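ATP-dependent DNA helicase (Mycobacterium smegmatis, PDB 5V9X) is a 3'-to-5' RNA:DNA helicase that couples ATP hydrolysis to movement along a single-stranded DNA tracking strand, probably unwinding the duplex ahead of it. Local coordinates at residues A[49-60]-A[73-82]; A[228-238]-A[449-457]. All coordinates share one frame; numbering follows the deposited sequence.

Contact 1 (A[49-60]-A[73-82]). With ANP (phosphoaminophosphonic acid-adenylate ester), chain C.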
loop_
_atom_site.group_PDB
_atom_site.type_symbol
_atom_site.label_atom_id
_atom_site.label_comp_id
_atom_site.label_asym_id
_atom_site.label_seq_id
_atom_site.Cartn_x
_atom_site.Cartn_y
_atom_site.Cartn_z
ATOM N N THR A 49 15.839 -12.123 -21.461
ATOM C CA THR A 49 15.287 -13.033 -20.471
ATOM C C THR A 49 13.968 -13.605 -20.970
ATOM O O THR A 49 13.327 -13.029 -21.855
ATOM C CB THR A 49 15.078 -12.309 -19.142
ATOM O OG1 THR A 49 14.085 -11.286 -19.296
ATOM C CG2 THR A 49 16.381 -11.685 -18.661
ATOM N N PRO A 50 13.547 -14.759 -20.439
ATOM C CA PRO A 50 12.241 -15.312 -20.838
ATOM C C PRO A 50 11.100 -14.310 -20.776
ATOM O O PRO A 50 10.298 -14.233 -21.716
ATOM C CB PRO A 50 12.050 -16.463 -19.843
ATOM C CG PRO A 50 13.430 -16.926 -19.560
ATOM C CD PRO A 50 14.300 -15.695 -19.584
ATOM N N ALA A 51 11.011 -13.526 -19.698
ATOM C CA ALA A 51 9.940 -12.543 -19.586
ATOM C C ALA A 51 9.994 -11.519 -20.713
ATOM O O ALA A 51 8.948 -11.043 -21.164
ATOM C CB ALA A 51 10.003 -11.845 -18.228
ATOM N N GLN A 52 11.193 -11.174 -21.183
ATOM C CA GLN A 52 11.306 -10.251 -22.309
ATOM C C GLN A 52 10.847 -10.907 -23.607
ATOM O O GLN A 52 10.071 -10.318 -24.370
ATOM C CB GLN A 52 12.746 -9.754 -22.439
ATOM C CG GLN A 52 13.136 -8.722 -21.399
ATOM C CD GLN A 52 14.624 -8.446 -21.383
ATOM O OE1 GLN A 52 15.427 -9.300 -21.759
ATOM N NE2 GLN A 52 15.000 -7.248 -20.952
ATOM N N ALA A 53 11.318 -12.127 -23.875
ATOM C CA ALA A 53 10.971 -12.807 -25.119
ATOM C C ALA A 53 9.464 -13.002 -25.238
ATOM O O ALA A 53 8.872 -12.733 -26.289
ATOM C CB ALA A 53 11.699 -14.148 -25.201
ATOM N N ASP A 54 8.826 -13.463 -24.159
ATOM C CA ASP A 54 7.377 -13.643 -24.173
ATOM C C ASP A 54 6.659 -12.306 -24.312
ATOM O O ASP A 54 5.718 -12.173 -25.102
ATOM C CB ASP A 54 6.924 -14.359 -22.902
ATOM C CG ASP A 54 7.617 -15.689 -22.696
ATOM O OD1 ASP A 54 8.324 -16.147 -23.617
ATOM O OD2 ASP A 54 7.457 -16.274 -21.604
ATOM N N ALA A 55 7.090 -11.301 -23.542
ATOM C CA ALA A 55 6.406 -10.012 -23.557
ATOM C C ALA A 55 6.523 -9.336 -24.916
ATOM O O ALA A 55 5.554 -8.748 -25.407
ATOM C CB ALA A 55 6.957 -9.102 -22.460
ATOM N N TRP A 56 7.701 -9.408 -25.540
ATOM C CA TRP A 56 7.862 -8.822 -26.868
ATOM C C TRP A 56 6.924 -9.476 -27.874
ATOM O O TRP A 56 6.372 -8.799 -28.748
ATOM C CB TRP A 56 9.310 -8.947 -27.332
ATOM C CG TRP A 56 10.276 -8.137 -26.528
ATOM C CD1 TRP A 56 10.008 -7.005 -25.813
ATOM C CD2 TRP A 56 11.671 -8.405 -26.346
ATOM N NE1 TRP A 56 11.152 -6.548 -25.203
ATOM C CE2 TRP A 56 12.186 -7.392 -25.513
ATOM C CE3 TRP A 56 12.534 -9.403 -26.809
ATOM C CZ2 TRP A 56 13.526 -7.349 -25.134
ATOM C CZ3 TRP A 56 13.859 -9.358 -26.433
ATOM C CH2 TRP A 56 14.345 -8.338 -25.604
ATOM N N SER A 57 6.726 -10.791 -27.761
ATOM C CA SER A 57 5.832 -11.485 -28.681
ATOM C C SER A 57 4.397 -10.996 -28.525
ATOM O O SER A 57 3.732 -10.656 -29.509
ATOM C CB SER A 57 5.912 -12.993 -28.451
ATOM O OG SER A 57 5.170 -13.692 -29.435
ATOM N N ALA A 58 3.905 -10.950 -27.285
ATOM C CA ALA A 58 2.532 -10.518 -27.051
ATOM C C ALA A 58 2.346 -9.042 -27.383
ATOM O O ALA A 58 1.342 -8.662 -27.995
ATOM C CB ALA A 58 2.137 -10.795 -25.602
ATOM N N ILE A 59 3.302 -8.197 -26.989
ATOM C CA ILE A 59 3.172 -6.764 -27.241
ATOM C C ILE A 59 3.210 -6.474 -28.736
ATOM O O ILE A 59 2.418 -5.672 -29.246
ATOM C CB ILE A 59 4.265 -5.985 -26.484
ATOM C CG1 ILE A 59 4.037 -6.069 -24.973
ATOM C CG2 ILE A 59 4.298 -4.532 -26.930
ATOM C CD1 ILE A 59 5.187 -5.530 -24.159
ATOM N N SER A 60 4.121 -7.125 -29.466
ATOM C CA SER A 60 4.241 -6.869 -30.897
ATOM C C SER A 60 2.988 -7.290 -31.654
ATOM O O SER A 60 2.683 -6.724 -32.709
ATOM C CB SER A 60 5.464 -7.591 -31.464
ATOM O OG SER A 60 5.357 -8.992 -31.284
ATOM N N SER A 73 14.520 -9.248 -13.873
ATOM C CA SER A 73 14.039 -9.818 -15.125
ATOM C C SER A 73 14.070 -8.857 -16.305
ATOM O O SER A 73 13.906 -9.311 -17.444
ATOM C CB SER A 73 12.604 -10.339 -14.959
ATOM O OG SER A 73 12.510 -11.229 -13.861
ATOM N N GLY A 74 14.272 -7.562 -16.082
ATOM C CA GLY A 74 14.284 -6.610 -17.173
ATOM C C GLY A 74 12.904 -6.333 -17.726
ATOM O O GLY A 74 12.703 -6.342 -18.945
ATOM N N LYS A 75 11.936 -6.097 -16.839
ATOM C CA LYS A 75 10.577 -5.818 -17.284
ATOM C C LYS A 75 10.452 -4.441 -17.920
ATOM O O LYS A 75 9.516 -4.215 -18.695
ATOM C CB LYS A 75 9.605 -5.961 -16.113
ATOM C CG LYS A 75 9.531 -7.377 -15.549
ATOM C CD LYS A 75 8.364 -7.539 -14.582
ATOM C CE LYS A 75 8.603 -6.806 -13.271
ATOM N NZ LYS A 75 9.699 -7.434 -12.482
ATOM N N THR A 76 11.374 -3.522 -17.620
ATOM C CA THR A 76 11.339 -2.197 -18.237
ATOM C C THR A 76 11.497 -2.290 -19.749
ATOM O O THR A 76 10.671 -1.767 -20.506
ATOM C CB THR A 76 12.434 -1.308 -17.645
ATOM O OG1 THR A 76 12.217 -1.141 -16.239
ATOM C CG2 THR A 76 12.446 0.055 -18.326
ATOM N N LEU A 77 12.567 -2.947 -20.210
ATOM C CA LEU A 77 12.771 -3.094 -21.648
ATOM C C LEU A 77 11.721 -4.001 -22.273
ATOM O O LEU A 77 11.426 -3.871 -23.466
ATOM C CB LEU A 77 14.172 -3.629 -21.936
ATOM C CG LEU A 77 15.333 -2.659 -21.710
ATOM C CD1 LEU A 77 16.662 -3.343 -21.968
ATOM C CD2 LEU A 77 15.187 -1.414 -22.570
ATOM N N ALA A 78 11.155 -4.925 -21.493
ATOM C CA ALA A 78 10.049 -5.734 -21.994
ATOM C C ALA A 78 8.888 -4.854 -22.435
ATOM O O ALA A 78 8.299 -5.073 -23.499
ATOM C CB ALA A 78 9.592 -6.727 -20.926
ATOM N N ALA A 79 8.561 -3.837 -21.638
ATOM C CA ALA A 79 7.435 -2.969 -21.953
ATOM C C ALA A 79 7.816 -1.841 -22.904
ATOM O O ALA A 79 6.952 -1.333 -23.628
ATOM C CB ALA A 79 6.847 -2.387 -20.668
ATOM N N PHE A 80 9.086 -1.445 -22.933
ATOM C CA PHE A 80 9.494 -0.250 -23.660
ATOM C C PHE A 80 10.075 -0.532 -25.040
ATOM O O PHE A 80 9.824 0.241 -25.969
ATOM C CB PHE A 80 10.520 0.544 -22.842
ATOM C CG PHE A 80 9.911 1.599 -21.962
ATOM C CD1 PHE A 80 9.508 2.814 -22.494
ATOM C CD2 PHE A 80 9.750 1.382 -20.603
ATOM C CE1 PHE A 80 8.951 3.790 -21.688
ATOM C CE2 PHE A 80 9.193 2.354 -19.792
ATOM C CZ PHE A 80 8.794 3.560 -20.334
ATOM N N LEU A 81 10.831 -1.625 -25.202
ATOM C CA LEU A 81 11.706 -1.753 -26.368
ATOM C C LEU A 81 10.922 -1.764 -27.675
ATOM O O LEU A 81 11.350 -1.155 -28.663
ATOM C CB LEU A 81 12.562 -3.014 -26.258
ATOM C CG LEU A 81 13.706 -3.058 -27.274
ATOM C CD1 LEU A 81 14.700 -1.939 -26.997
ATOM C CD2 LEU A 81 14.395 -4.411 -27.276
ATOM N N TRP A 82 9.782 -2.456 -27.711
ATOM C CA TRP A 82 8.998 -2.493 -28.941
ATOM C C TRP A 82 8.507 -1.101 -29.319
ATOM O O TRP A 82 8.582 -0.697 -30.484
ATOM C CB TRP A 82 7.819 -3.455 -28.805
ATOM C CG TRP A 82 7.014 -3.526 -30.064
ATOM C CD1 TRP A 82 5.818 -2.919 -30.308
ATOM C CD2 TRP A 82 7.368 -4.217 -31.268
ATOM N NE1 TRP A 82 5.396 -3.203 -31.585
ATOM C CE2 TRP A 82 6.330 -3.997 -32.196
ATOM C CE3 TRP A 82 8.456 -5.007 -31.649
ATOM C CZ2 TRP A 82 6.348 -4.540 -33.479
ATOM C CZ3 TRP A 82 8.473 -5.544 -32.925
ATOM C CH2 TRP A 82 7.426 -5.309 -33.823
HETATM P PG ANP C . 11.705 -4.570 -10.748
HETATM O O1G ANP C . 12.209 -4.335 -9.361
HETATM O O2G ANP C . 10.962 -3.281 -11.269
HETATM O O3G ANP C . 10.702 -5.796 -10.754
HETATM P PB ANP C . 12.536 -5.114 -13.331
HETATM O O1B ANP C . 11.675 -3.910 -13.807
HETATM O O2B ANP C . 11.755 -6.377 -13.457
HETATM N N3B ANP C . 13.025 -4.897 -11.747
HETATM P PA ANP C . 14.598 -3.907 -14.621
HETATM O O1A ANP C . 14.641 -2.883 -13.547
HETATM O O2A ANP C . 13.932 -3.422 -15.908
HETATM O O3A ANP C . 13.809 -5.220 -14.213
HETATM O "O5'" ANP C . 16.059 -4.430 -14.922
HETATM C "C5'" ANP C . 17.007 -4.969 -13.941
HETATM C "C4'" ANP C . 18.409 -4.597 -14.358
HETATM O "O4'" ANP C . 18.889 -5.497 -15.391
HETATM C "C3'" ANP C . 18.513 -3.207 -14.972
HETATM O "O3'" ANP C . 19.830 -2.713 -14.790
HETATM C "C2'" ANP C . 18.272 -3.488 -16.455
HETATM O "O2'" ANP C . 18.542 -2.364 -17.307
HETATM C "C1'" ANP C . 19.061 -4.791 -16.613
HETATM N N9 ANP C . 18.632 -5.677 -17.701
HETATM C C8 ANP C . 17.500 -5.602 -18.469
HETATM N N7 ANP C . 17.391 -6.564 -19.356
HETATM C C5 ANP C . 18.538 -7.317 -19.166
HETATM C C6 ANP C . 19.025 -8.479 -19.794
HETATM N N6 ANP C . 18.386 -9.109 -20.782
HETATM N N1 ANP C . 20.208 -8.977 -19.364
HETATM C C2 ANP C . 20.849 -8.351 -18.373
HETATM N N3 ANP C . 20.488 -7.250 -17.708
HETATM C C4 ANP C . 19.315 -6.782 -18.152
#

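Contact 2 (A[228-238]-A[449-457])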
loop_
_atom_site.group_PDB
_atom_site.type_symbol
_atom_site.label_atom_id
_atom_site.label_comp_id
_atom_site.label_asym_id
_atom_site.label_seq_id
_atom_site.Cartn_x
_atom_site.Cartn_y
_atom_site.Cartn_z
ATOM N N THR A 228 4.962 -9.195 -8.114
ATOM C CA THR A 228 4.098 -9.708 -7.047
ATOM C C THR A 228 2.644 -9.577 -7.501
ATOM O O THR A 228 1.958 -8.609 -7.162
ATOM C CB THR A 228 4.360 -8.960 -5.740
ATOM O OG1 THR A 228 4.261 -7.548 -5.970
ATOM C CG2 THR A 228 5.753 -9.279 -5.216
ATOM N N VAL A 229 2.176 -10.561 -8.264
ATOM C CA VAL A 229 0.833 -10.552 -8.834
ATOM C C VAL A 229 0.086 -11.776 -8.330
ATOM O O VAL A 229 0.503 -12.913 -8.584
ATOM C CB VAL A 229 0.859 -10.534 -10.370
ATOM C CG1 VAL A 229 -0.560 -10.540 -10.919
ATOM C CG2 VAL A 229 1.623 -9.327 -10.876
ATOM N N ARG A 230 -1.023 -11.545 -7.635
ATOM C CA ARG A 230 -1.905 -12.614 -7.189
ATOM C C ARG A 230 -3.274 -12.044 -6.833
ATOM O O ARG A 230 -3.380 -11.196 -5.937
ATOM C CB ARG A 230 -1.303 -13.353 -5.993
ATOM C CG ARG A 230 -2.296 -14.232 -5.257
ATOM C CD ARG A 230 -1.603 -15.126 -4.248
ATOM N NE ARG A 230 -2.546 -15.680 -3.281
ATOM C CZ ARG A 230 -2.284 -16.721 -2.497
ATOM N NH1 ARG A 230 -1.109 -17.332 -2.571
ATOM N NH2 ARG A 230 -3.202 -17.157 -1.645
ATOM N N PRO A 231 -4.346 -12.470 -7.518
ATOM C CA PRO A 231 -4.317 -13.444 -8.613
ATOM C C PRO A 231 -3.981 -12.793 -9.952
ATOM O O PRO A 231 -4.315 -11.625 -10.154
ATOM C CB PRO A 231 -5.747 -14.009 -8.626
ATOM C CG PRO A 231 -6.538 -13.187 -7.607
ATOM C CD PRO A 231 -5.712 -11.992 -7.262
ATOM N N PRO A 232 -3.318 -13.535 -10.844
ATOM C CA PRO A 232 -3.003 -12.965 -12.165
ATOM C C PRO A 232 -4.228 -12.505 -12.934
ATOM O O PRO A 232 -4.202 -11.430 -13.545
ATOM C CB PRO A 232 -2.283 -14.119 -12.876
ATOM C CG PRO A 232 -1.710 -14.940 -11.769
ATOM C CD PRO A 232 -2.706 -14.860 -10.650
ATOM N N GLU A 233 -5.310 -13.285 -12.908
ATOM C CA GLU A 233 -6.488 -12.939 -13.699
ATOM C C GLU A 233 -7.150 -11.656 -13.209
ATOM O O GLU A 233 -7.722 -10.910 -14.012
ATOM C CB GLU A 233 -7.490 -14.096 -13.688
ATOM C CG GLU A 233 -7.790 -14.686 -12.310
ATOM C CD GLU A 233 -6.841 -15.814 -11.923
ATOM O OE1 GLU A 233 -5.702 -15.851 -12.440
ATOM O OE2 GLU A 233 -7.238 -16.668 -11.101
ATOM N N GLU A 234 -7.076 -11.372 -11.907
ATOM C CA GLU A 234 -7.738 -10.183 -11.380
ATOM C C GLU A 234 -6.930 -8.919 -11.648
ATOM O O GLU A 234 -7.501 -7.877 -11.992
ATOM C CB GLU A 234 -7.997 -10.336 -9.881
ATOM C CG GLU A 234 -8.600 -9.098 -9.218
ATOM C CD GLU A 234 -10.085 -8.904 -9.518
ATOM O OE1 GLU A 234 -10.586 -9.435 -10.534
ATOM O OE2 GLU A 234 -10.759 -8.214 -8.722
ATOM N N VAL A 235 -5.608 -8.985 -11.481
ATOM C CA VAL A 235 -4.763 -7.837 -11.796
ATOM C C VAL A 235 -4.840 -7.518 -13.285
ATOM O O VAL A 235 -4.856 -6.347 -13.686
ATOM C CB VAL A 235 -3.317 -8.103 -11.341
ATOM C CG1 VAL A 235 -2.405 -6.969 -11.774
ATOM C CG2 VAL A 235 -3.264 -8.289 -9.833
ATOM N N ALA A 236 -4.895 -8.555 -14.125
ATOM C CA ALA A 236 -5.072 -8.338 -15.556
ATOM C C ALA A 236 -6.417 -7.692 -15.856
ATOM O O ALA A 236 -6.527 -6.891 -16.792
ATOM C CB ALA A 236 -4.936 -9.663 -16.308
ATOM N N ARG A 237 -7.448 -8.027 -15.076
ATOM C CA ARG A 237 -8.741 -7.374 -15.241
ATOM C C ARG A 237 -8.683 -5.911 -14.819
ATOM O O ARG A 237 -9.364 -5.066 -15.413
ATOM C CB ARG A 237 -9.810 -8.119 -14.442
ATOM C CG ARG A 237 -11.233 -7.779 -14.847
ATOM C CD ARG A 237 -12.253 -8.505 -13.983
ATOM N NE ARG A 237 -12.358 -7.919 -12.650
ATOM C CZ ARG A 237 -13.058 -6.822 -12.377
ATOM N NH1 ARG A 237 -13.706 -6.190 -13.347
ATOM N NH2 ARG A 237 -13.110 -6.352 -11.136
ATOM N N PHE A 238 -7.885 -5.589 -13.799
ATOM C CA PHE A 238 -7.722 -4.192 -13.424
ATOM C C PHE A 238 -7.017 -3.409 -14.521
ATOM O O PHE A 238 -7.408 -2.278 -14.833
ATOM C CB PHE A 238 -6.946 -4.069 -12.113
ATOM C CG PHE A 238 -6.549 -2.656 -11.785
ATOM C CD1 PHE A 238 -7.454 -1.792 -11.195
ATOM C CD2 PHE A 238 -5.281 -2.187 -12.087
ATOM C CE1 PHE A 238 -7.104 -0.493 -10.902
ATOM C CE2 PHE A 238 -4.922 -0.882 -11.798
ATOM C CZ PHE A 238 -5.838 -0.036 -11.205
ATOM N N GLY A 449 7.080 -17.328 -1.719
ATOM C CA GLY A 449 6.291 -16.480 -2.593
ATOM C C GLY A 449 4.815 -16.428 -2.270
ATOM O O GLY A 449 3.999 -16.214 -3.170
ATOM N N ASP A 450 4.448 -16.616 -1.002
ATOM C CA ASP A 450 3.046 -16.614 -0.583
ATOM C C ASP A 450 2.630 -15.181 -0.269
ATOM O O ASP A 450 2.654 -14.727 0.877
ATOM C CB ASP A 450 2.844 -17.532 0.617
ATOM C CG ASP A 450 2.794 -18.998 0.230
ATOM O OD1 ASP A 450 1.978 -19.358 -0.644
ATOM O OD2 ASP A 450 3.583 -19.790 0.789
ATOM N N ILE A 451 2.231 -14.459 -1.317
ATOM C CA ILE A 451 1.786 -13.077 -1.166
ATOM C C ILE A 451 0.270 -13.037 -1.021
ATOM O O ILE A 451 -0.406 -14.068 -1.106
ATOM C CB ILE A 451 2.254 -12.204 -2.344
ATOM C CG1 ILE A 451 1.712 -12.742 -3.668
ATOM C CG2 ILE A 451 3.775 -12.120 -2.375
ATOM C CD1 ILE A 451 2.076 -11.885 -4.858
ATOM N N GLU A 452 -0.268 -11.841 -0.809
ATOM C CA GLU A 452 -1.686 -11.672 -0.539
ATOM C C GLU A 452 -2.489 -11.677 -1.833
ATOM O O GLU A 452 -2.001 -11.280 -2.896
ATOM C CB GLU A 452 -1.933 -10.364 0.214
ATOM C CG GLU A 452 -0.870 -10.022 1.253
ATOM C CD GLU A 452 0.353 -9.344 0.651
ATOM O OE1 GLU A 452 0.182 -8.472 -0.228
ATOM O OE2 GLU A 452 1.485 -9.691 1.052
ATOM N N THR A 453 -3.734 -12.139 -1.734
ATOM C CA THR A 453 -4.658 -12.078 -2.857
ATOM C C THR A 453 -5.300 -10.698 -2.916
ATOM O O THR A 453 -5.874 -10.226 -1.929
ATOM C CB THR A 453 -5.731 -13.162 -2.737
ATOM O OG1 THR A 453 -5.177 -14.430 -3.109
ATOM C CG2 THR A 453 -6.916 -12.851 -3.640
ATOM N N LEU A 454 -5.195 -10.049 -4.068
ATOM C CA LEU A 454 -5.726 -8.708 -4.250
ATOM C C LEU A 454 -7.117 -8.771 -4.863
ATOM O O LEU A 454 -7.440 -9.679 -5.633
ATOM C CB LEU A 454 -4.796 -7.870 -5.130
ATOM C CG LEU A 454 -3.347 -7.759 -4.641
ATOM C CD1 LEU A 454 -2.507 -6.940 -5.611
ATOM C CD2 LEU A 454 -3.285 -7.168 -3.237
ATOM N N ARG A 455 -7.946 -7.792 -4.507
ATOM C CA ARG A 455 -9.308 -7.705 -5.010
ATOM C C ARG A 455 -9.638 -6.246 -5.281
ATOM O O ARG A 455 -9.475 -5.394 -4.401
ATOM C CB ARG A 455 -10.307 -8.314 -4.014
ATOM C CG ARG A 455 -11.734 -8.407 -4.533
ATOM C CD ARG A 455 -12.500 -9.557 -3.886
ATOM N NE ARG A 455 -12.401 -9.551 -2.428
ATOM C CZ ARG A 455 -11.735 -10.460 -1.719
ATOM N NH1 ARG A 455 -11.112 -11.459 -2.331
ATOM N NH2 ARG A 455 -11.698 -10.375 -0.395
ATOM N N VAL A 456 -10.086 -5.965 -6.501
ATOM C CA VAL A 456 -10.438 -4.613 -6.927
ATOM C C VAL A 456 -11.677 -4.150 -6.171
ATOM O O VAL A 456 -12.725 -4.808 -6.248
ATOM C CB VAL A 456 -10.675 -4.556 -8.445
ATOM C CG1 VAL A 456 -11.108 -3.162 -8.865
ATOM C CG2 VAL A 456 -9.422 -4.984 -9.197
ATOM N N PRO A 457 -11.606 -3.052 -5.422
ATOM C CA PRO A 457 -12.821 -2.487 -4.823
ATOM C C PRO A 457 -13.881 -2.225 -5.882
ATOM O O PRO A 457 -13.603 -1.663 -6.943
ATOM C CB PRO A 457 -12.324 -1.187 -4.181
ATOM C CG PRO A 457 -10.889 -1.459 -3.868
ATOM C CD PRO A 457 -10.389 -2.347 -4.981
#

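Contact 1 (A[49-60]-A[73-82])
The Q motif of a superfamily 2 helicase meets the P-loop here, with Gln52 set between the adenine of the bound AMP-PNP and Gly74. Its carboxamide reads the base edge with both ends: OE1 accepts from ANP N6 at 3.1 Å, while NE2 donates to ANP N7 at 3.0 Å. The same NE2 also donates to Gly74 O (3.2 Å), using a lone pair in that carbonyl plane. Thr49 N gives OE1 a second donor at 2.9 Å, which fixes which end of the amide is oxygen and hence which edge of a purine it can match. This bond is half of a capping box; the return bond, Gln52 N to Thr49 OG1, is weak. Thr49 OG1 in turn donates its proton to Ser73 O at 2.7 Å, tying the start of helix 50-60 to the loop that carries the nucleotide.

That loop and the helix start that follows have the sequence and geometry of a Walker A motif. In the first turn of the helix, Lys75 NZ donates to ANP O2B and O3G, and Thr76 donates to O2A through both N and OG1.

Beyond the site the helices run alongside each other at a crossing angle of -27°, their axes 8.7 Å apart at closest, with the small side chains of Ala55 and Ala78 in contact between them. The indole of Trp56 sends a nearly straight bond (176°) from NE1 to Leu77 O, 3.2 Å away and in the ring plane; it arrives from the carbonyl face opposite Leu81 N. Trp82, extended with CG anti to its backbone N (chi1 -179°), lies flat beneath Ser60 CB, whose CH-pi contact falls 3.6 Å from the centroid of the six-membered ring.

Contact 2 (A[228-238]-A[449-457])
Arg230 lies across Thr453 at about a right angle, its NE pointing straight at Thr453 OG1 (2.9 Å, 178°) with the oxygen in the guanidinium plane. The chain is extended from CG to NE, with CG anti to the backbone N (chi1 165°), and this carries the guanidinium across the 449-457 segment until Ile451 O stands 3.3 Å above one face, offset toward the rim. The angle there is too poor for a bond from NE. The far end of the group turns to another partner, as NH2 forms a salt bridge with Glu628. Behind it, Arg230 O, the carbonyl oxygen of the cis peptide to Pro231, accepts from Leu454 N at 2.8 Å, and Pro231 CD rests near Leu454 O.

Ile451 reaches the other way: its CD1 ends 3.6 Å from Thr228 C. Thr228 closes the Ser-Ala-Thr sequence expected of helicase motif III, so the loop after helix 433-448 touches the exit of that motif.

In the first turn of helix 232-240, Glu234 bends at chi2 (76°) and crosses Val456 obliquely. OE2 accepts from Val456 N at 3.2 Å with its anti lone pair, while OE1 is met from above the carboxylate plane by Arg237 NE, a salt bridge of 3.1 Å. Val456 CG2 packs on Phe238 CB at 3.9 Å. Each carboxylate oxygen thus has its own donor, and the neighbouring arginine would be expected to favour the ionised form of Glu234 that receives both.

The two contacts come in series along the chain, contact 1 closing before contact 2 opens; their centres are 21 Å apart and their nearest atoms about 7 Å, without touching. Both draw on the first RecA-like domain and its seven-stranded parallel sheet. Strand 64-68 serves each: it meets Ala55 and Lys75 of contact 1, then Val229 and Val235 of contact 2. The neighbouring strand 221-226 packs on Ile59 and Ala79 and leads towards Thr228. Contact 1 stays within this domain at the nucleotide, whereas contact 2 joins it to the segment between helices 433-448 and 461-471, within the range of the Lhr winged-helix family.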